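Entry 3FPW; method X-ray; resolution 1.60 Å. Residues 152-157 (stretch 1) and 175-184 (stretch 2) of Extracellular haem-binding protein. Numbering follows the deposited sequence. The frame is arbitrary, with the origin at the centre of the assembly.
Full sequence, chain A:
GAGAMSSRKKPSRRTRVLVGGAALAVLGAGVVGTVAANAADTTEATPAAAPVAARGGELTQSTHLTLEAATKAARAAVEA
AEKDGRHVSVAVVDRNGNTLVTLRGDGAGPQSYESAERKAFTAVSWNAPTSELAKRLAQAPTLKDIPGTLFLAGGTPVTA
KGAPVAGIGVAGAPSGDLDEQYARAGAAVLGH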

# COMPACT_ATOMS: atom_id res chain seq x y z
N LEU A 152 -22.32 1.82 -3.34
CA LEU A 152 -22.84 1.32 -4.59
C LEU A 152 -23.72 0.12 -4.25
O LEU A 152 -23.30 -0.75 -3.47
CB LEU A 152 -21.67 0.90 -5.47
CG LEU A 152 -21.99 0.25 -6.81
CD1 LEU A 152 -22.69 1.26 -7.75
CD2 LEU A 152 -20.70 -0.29 -7.41
N ALA A 153 -24.95 0.13 -4.76
CA ALA A 153 -25.92 -0.93 -4.49
C ALA A 153 -25.31 -2.33 -4.56
O ALA A 153 -24.54 -2.65 -5.48
CB ALA A 153 -27.10 -0.82 -5.46
N GLY A 154 -25.66 -3.16 -3.58
CA GLY A 154 -25.25 -4.53 -3.56
C GLY A 154 -24.83 -5.05 -2.20
O GLY A 154 -24.51 -6.25 -2.06
N GLY A 155 -24.78 -4.18 -1.19
CA GLY A 155 -24.49 -4.64 0.19
C GLY A 155 -25.71 -4.46 1.08
O GLY A 155 -26.44 -3.49 0.94
N THR A 156 -25.95 -5.41 1.97
CA THR A 156 -27.12 -5.32 2.87
C THR A 156 -26.73 -5.78 4.27
O THR A 156 -25.98 -6.73 4.42
CB THR A 156 -28.34 -6.11 2.30
OG1 THR A 156 -29.52 -5.69 2.98
CG2 THR A 156 -28.16 -7.60 2.46
N PRO A 157 -27.26 -5.11 5.31
CA PRO A 157 -26.87 -5.50 6.66
C PRO A 157 -27.69 -6.64 7.25
O PRO A 157 -28.83 -6.91 6.83
CB PRO A 157 -27.11 -4.22 7.47
CG PRO A 157 -28.28 -3.58 6.77
CD PRO A 157 -28.03 -3.86 5.30
N SER A 175 -26.25 -4.95 -12.79
CA SER A 175 -26.61 -3.72 -12.09
C SER A 175 -26.44 -3.93 -10.59
O SER A 175 -26.49 -5.06 -10.09
CB SER A 175 -28.06 -3.29 -12.40
OG SER A 175 -29.01 -4.14 -11.76
N GLY A 176 -26.21 -2.83 -9.89
CA GLY A 176 -26.12 -2.87 -8.43
C GLY A 176 -27.43 -3.34 -7.82
O GLY A 176 -27.45 -4.02 -6.79
N ASP A 177 -28.54 -2.98 -8.45
CA ASP A 177 -29.82 -3.38 -7.90
C ASP A 177 -29.97 -4.91 -7.97
O ASP A 177 -30.46 -5.52 -7.02
CB ASP A 177 -30.97 -2.66 -8.60
CG ASP A 177 -31.09 -1.19 -8.18
OD1 ASP A 177 -30.52 -0.78 -7.13
OD2 ASP A 177 -31.75 -0.44 -8.92
N LEU A 178 -29.52 -5.52 -9.06
CA LEU A 178 -29.52 -6.98 -9.13
C LEU A 178 -28.55 -7.55 -8.09
O LEU A 178 -28.89 -8.51 -7.41
CB LEU A 178 -29.14 -7.48 -10.52
CG LEU A 178 -30.28 -7.35 -11.53
CD1 LEU A 178 -29.68 -7.52 -12.91
CD2 LEU A 178 -31.31 -8.42 -11.22
N ASP A 179 -27.35 -6.98 -7.98
CA ASP A 179 -26.42 -7.44 -6.94
C ASP A 179 -27.13 -7.47 -5.60
O ASP A 179 -27.01 -8.43 -4.81
CB ASP A 179 -25.24 -6.48 -6.76
CG ASP A 179 -24.23 -6.53 -7.90
OD1 ASP A 179 -24.02 -7.61 -8.49
OD2 ASP A 179 -23.59 -5.46 -8.16
N GLU A 180 -27.85 -6.40 -5.30
CA GLU A 180 -28.47 -6.28 -3.99
C GLU A 180 -29.63 -7.26 -3.80
O GLU A 180 -29.88 -7.71 -2.69
CB GLU A 180 -28.87 -4.84 -3.68
CG GLU A 180 -28.78 -4.54 -2.20
CD GLU A 180 -28.94 -3.06 -1.91
OE1 GLU A 180 -30.07 -2.64 -1.57
OE2 GLU A 180 -27.94 -2.33 -2.06
N GLN A 181 -30.33 -7.59 -4.89
CA GLN A 181 -31.30 -8.69 -4.86
C GLN A 181 -30.64 -9.97 -4.38
O GLN A 181 -31.18 -10.67 -3.52
CB GLN A 181 -31.89 -8.90 -6.26
CG GLN A 181 -32.94 -10.00 -6.39
CD GLN A 181 -33.56 -10.04 -7.80
OE1 GLN A 181 -33.32 -10.97 -8.56
NE2 GLN A 181 -34.32 -9.01 -8.14
N TYR A 182 -29.48 -10.30 -4.92
CA TYR A 182 -28.83 -11.55 -4.52
C TYR A 182 -28.28 -11.48 -3.10
O TYR A 182 -28.30 -12.48 -2.37
CB TYR A 182 -27.72 -11.91 -5.50
CG TYR A 182 -28.20 -11.98 -6.93
CD1 TYR A 182 -29.39 -12.62 -7.24
CD2 TYR A 182 -27.46 -11.45 -7.96
CE1 TYR A 182 -29.84 -12.70 -8.54
CE2 TYR A 182 -27.89 -11.51 -9.26
CZ TYR A 182 -29.09 -12.15 -9.55
OH TYR A 182 -29.55 -12.23 -10.85
N ALA A 183 -27.82 -10.30 -2.68
CA ALA A 183 -27.39 -10.10 -1.30
C ALA A 183 -28.57 -10.36 -0.35
O ALA A 183 -28.42 -11.04 0.65
CB ALA A 183 -26.83 -8.68 -1.08
N ARG A 184 -29.73 -9.81 -0.67
CA ARG A 184 -30.92 -10.03 0.14
C ARG A 184 -31.31 -11.50 0.17
O ARG A 184 -31.82 -11.99 1.18
CB ARG A 184 -32.09 -9.19 -0.37
CG ARG A 184 -31.96 -7.69 -0.08
CD ARG A 184 -33.30 -6.98 -0.32
NE ARG A 184 -33.80 -7.20 -1.67
CZ ARG A 184 -33.49 -6.42 -2.71
NH1 ARG A 184 -32.68 -5.39 -2.56
NH2 ARG A 184 -34.00 -6.68 -3.92

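Strand 155-157 lies along helix 176-184. Their axes come within 7.6 Å and run at 35° to each other. The approach is closest at Gly154, whose CA is 3.7 Å from the CA of Glu180.

Glu180 supplies the one hydrogen bond between the stretches. Its chi1 is -149°, between the usual wells, while chi2 is t. In this conformation OE2 accepts from Gly154 N at 2.9 Å, with an N-H...O angle of 152°. OE1 makes a long salt bridge to Arg184 NH1, at 3.9 Å.

The glycines allow the close fit. Gly154 has phi/psi of 139/-5, angles at which a CB would jam against the preceding carbonyl oxygen. Its CA sits 3.7 Å from Asp179 CB. Gly176 CA lies 3.4 Å from Ala153 O, and a CB on Gly176 would clash with Ala153 CB.

Further along, Thr156 and Ala183 both point toward the opposing stretch. Thr156 is t (chi1 -164°), and its CG2 meets Ala183 CB at 3.9 Å, a nonpolar contact. Ala183 CB also lies 3.5 Å from Gly154 O.

At the helix start, Ser175 is p. Its OG accepts from Leu178 N at 3.1 Å, capping an amide that has no helical carbonyl partner. Asp177 points away at CB, yet its m rotamer leaves OD1 3.8 Å from Ala153 CB.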